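Local coordinates for protein cytochrome P450 (Novosphingobium aromaticivorans, PDB 3OFT) that belongs to the cytochrome P450 superfamily of haem-thiolate proteins and carries a protoporphyrin IX iron group within its largely helical fold, at residues 58-63 and 291-296. Residues are numbered along the deposited sequence; the frame is centred on the assembly and turned at random.
Sequences RELWGD and VDADGV. With HEM (protoporphyrin IX containing Fe), chain D.
A single water joins the two segments' polar atoms: it donates to Glu59 OE1 at 2.5 Å, a short bond, and accepts from Asp294 N at 2.9 Å. The bridge ties the last turn of helix 54-62 to a two-stranded beta hairpin, strands 291-293 and 296-298, at the edge of the cytochrome P450 fold. Glu59 holds CG in the crowded position between its backbone N and carbonyl carbon (chi1 78°), then runs extended, bringing OE1 to 3.8 Å from Ala293 CB. The hairpin's type I' turn spans Ala293 to Val296: Ala293 N donates to Val296 O and Val296 N to Ala293 O, with Asp294 and, in third position, Gly295 at positive phi. The carboxylate of Asp294 turns to Arg10 and Arg53 in salt bridges.

Beside the water bridge, Leu60 packs against Ala293 and Val291: Leu60 CD1 is 3.9 Å from Ala293 CB and 4.0 Å from Val291 CG1, crossing the valine obliquely. Leu60 also touches Val304 and Leu306 of strand 303-307 in the mixed sheet. Asp63 OD2 comes 4.2 Å from Val291 CG2, tip to tip, while the same oxygen is salt-bridged to Arg66. Trp61, CG anti to its backbone N (chi1 -158°), reaches the haem from the same helical turn: indole NE1 donates to haem propionate O2A at 2.9 Å, with an N-H...O angle of 147° and the oxygen near the ring plane.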
# COMPACT_ATOMS: atom_id res chain seq x y z
N ARG A 58 16.51 -0.51 -4.15
CA ARG A 58 16.08 -1.21 -5.36
C ARG A 58 16.72 -2.62 -5.52
O ARG A 58 16.04 -3.61 -5.90
CB ARG A 58 16.32 -0.33 -6.59
CG ARG A 58 15.86 -0.93 -7.86
CD ARG A 58 14.36 -0.86 -7.99
NE ARG A 58 13.96 -1.24 -9.36
CZ ARG A 58 12.78 -0.97 -9.90
NH1 ARG A 58 11.87 -0.31 -9.20
NH2 ARG A 58 12.50 -1.38 -11.13
N GLU A 59 18.02 -2.73 -5.26
CA GLU A 59 18.73 -4.00 -5.41
C GLU A 59 18.29 -5.05 -4.38
O GLU A 59 18.06 -6.22 -4.71
CB GLU A 59 20.26 -3.82 -5.40
CG GLU A 59 20.90 -3.61 -4.03
CD GLU A 59 22.43 -3.68 -4.04
OE1 GLU A 59 23.03 -3.27 -3.02
OE2 GLU A 59 23.01 -4.13 -5.06
N LEU A 60 18.17 -4.65 -3.13
CA LEU A 60 17.82 -5.64 -2.09
C LEU A 60 16.36 -6.11 -2.18
O LEU A 60 16.05 -7.27 -1.91
CB LEU A 60 18.03 -4.97 -0.74
CG LEU A 60 19.38 -5.10 -0.03
CD1 LEU A 60 20.59 -5.70 -0.77
CD2 LEU A 60 19.65 -3.97 1.06
N TRP A 61 15.47 -5.21 -2.61
CA TRP A 61 14.04 -5.54 -2.73
C TRP A 61 13.85 -6.62 -3.78
O TRP A 61 12.97 -7.49 -3.66
CB TRP A 61 13.26 -4.29 -3.12
CG TRP A 61 11.78 -4.30 -2.78
CD1 TRP A 61 10.86 -5.28 -3.04
CD2 TRP A 61 11.07 -3.23 -2.18
NE1 TRP A 61 9.60 -4.86 -2.60
CE2 TRP A 61 9.71 -3.61 -2.08
CE3 TRP A 61 11.45 -1.97 -1.71
CZ2 TRP A 61 8.73 -2.78 -1.50
CZ3 TRP A 61 10.48 -1.13 -1.15
CH2 TRP A 61 9.13 -1.54 -1.06
N GLY A 62 14.67 -6.56 -4.83
CA GLY A 62 14.56 -7.50 -5.93
C GLY A 62 15.27 -8.83 -5.70
O GLY A 62 15.07 -9.77 -6.48
N ASP A 63 16.10 -8.92 -4.66
CA ASP A 63 16.85 -10.15 -4.36
C ASP A 63 15.94 -11.09 -3.57
O ASP A 63 16.14 -11.29 -2.37
CB ASP A 63 18.14 -9.83 -3.58
CG ASP A 63 19.12 -11.02 -3.50
OD1 ASP A 63 18.72 -12.17 -3.81
OD2 ASP A 63 20.30 -10.77 -3.10
N VAL A 291 24.57 -11.45 2.26
CA VAL A 291 24.39 -10.55 1.11
C VAL A 291 25.31 -9.35 1.29
O VAL A 291 25.13 -8.56 2.22
CB VAL A 291 22.92 -9.98 0.97
CG1 VAL A 291 22.83 -8.90 -0.15
CG2 VAL A 291 21.91 -11.08 0.73
N ASP A 292 26.26 -9.20 0.39
CA ASP A 292 27.08 -8.00 0.39
C ASP A 292 26.33 -6.89 -0.30
O ASP A 292 25.76 -7.11 -1.39
CB ASP A 292 28.36 -8.25 -0.39
CG ASP A 292 29.37 -9.10 0.37
OD1 ASP A 292 29.06 -9.53 1.51
OD2 ASP A 292 30.47 -9.33 -0.18
N ALA A 293 26.39 -5.70 0.30
CA ALA A 293 25.65 -4.54 -0.15
C ALA A 293 26.29 -3.27 0.41
O ALA A 293 26.54 -3.18 1.63
CB ALA A 293 24.20 -4.64 0.30
N ASP A 294 26.52 -2.30 -0.45
CA ASP A 294 27.05 -1.00 -0.04
C ASP A 294 28.32 -1.08 0.82
O ASP A 294 28.54 -0.23 1.69
CB ASP A 294 25.98 -0.19 0.71
CG ASP A 294 26.41 1.26 0.96
OD1 ASP A 294 26.95 1.87 0.01
OD2 ASP A 294 26.21 1.79 2.08
N GLY A 295 29.13 -2.13 0.61
CA GLY A 295 30.37 -2.29 1.37
C GLY A 295 30.27 -2.95 2.74
O GLY A 295 31.23 -2.94 3.52
N VAL A 296 29.10 -3.50 3.05
CA VAL A 296 28.93 -4.30 4.27
C VAL A 296 28.30 -5.63 3.88
O VAL A 296 28.02 -5.86 2.70
CB VAL A 296 28.09 -3.59 5.37
CG1 VAL A 296 28.82 -2.36 5.94
CG2 VAL A 296 26.66 -3.23 4.86
CHA HEM D . 2.31 -6.57 -2.81
CHB HEM D . 2.00 -1.72 -2.58
CHC HEM D . -2.70 -2.00 -3.65
CHD HEM D . -2.59 -6.74 -2.84
C1A HEM D . 2.63 -5.23 -2.73
C2A HEM D . 3.96 -4.71 -2.58
C3A HEM D . 3.91 -3.38 -2.51
C4A HEM D . 2.50 -2.99 -2.59
CMA HEM D . 5.14 -2.46 -2.31
CAA HEM D . 5.27 -5.56 -2.55
CBA HEM D . 5.45 -6.08 -1.15
CGA HEM D . 6.76 -6.84 -0.98
O1A HEM D . 6.96 -7.45 0.12
O2A HEM D . 7.64 -6.89 -1.90
C1B HEM D . 0.69 -1.35 -2.86
C2B HEM D . 0.20 -0.00 -3.02
C3B HEM D . -1.11 -0.10 -3.32
C4B HEM D . -1.46 -1.51 -3.35
CMB HEM D . 1.07 1.26 -2.86
CAB HEM D . -2.18 0.96 -3.56
CBB HEM D . -1.95 2.28 -3.46
C1C HEM D . -3.14 -3.29 -3.54
C2C HEM D . -4.48 -3.79 -3.82
C3C HEM D . -4.43 -5.12 -3.56
C4C HEM D . -3.07 -5.49 -3.21
CMC HEM D . -5.69 -2.91 -4.27
CAC HEM D . -5.52 -6.22 -3.69
CBC HEM D . -6.81 -5.97 -3.51
C1D HEM D . -1.29 -7.13 -2.79
C2D HEM D . -0.86 -8.51 -2.63
C3D HEM D . 0.65 -8.45 -2.67
C4D HEM D . 1.02 -7.06 -2.80
CMD HEM D . -1.77 -9.78 -2.52
CAD HEM D . 1.58 -9.69 -2.55
CBD HEM D . 2.07 -9.99 -3.98
CGD HEM D . 3.13 -11.09 -3.84
O1D HEM D . 3.66 -11.34 -2.74
O2D HEM D . 3.51 -11.70 -4.84
NA HEM D . 1.75 -4.14 -2.75
NB HEM D . -0.35 -2.22 -3.12
NC HEM D . -2.31 -4.35 -3.22
ND HEM D . -0.17 -6.31 -2.87
FE HEM D . -0.26 -4.26 -3.07
O HOH W 1 25.28 -2.23 -3.07
O HOH W 2 -0.62 -4.23 -0.70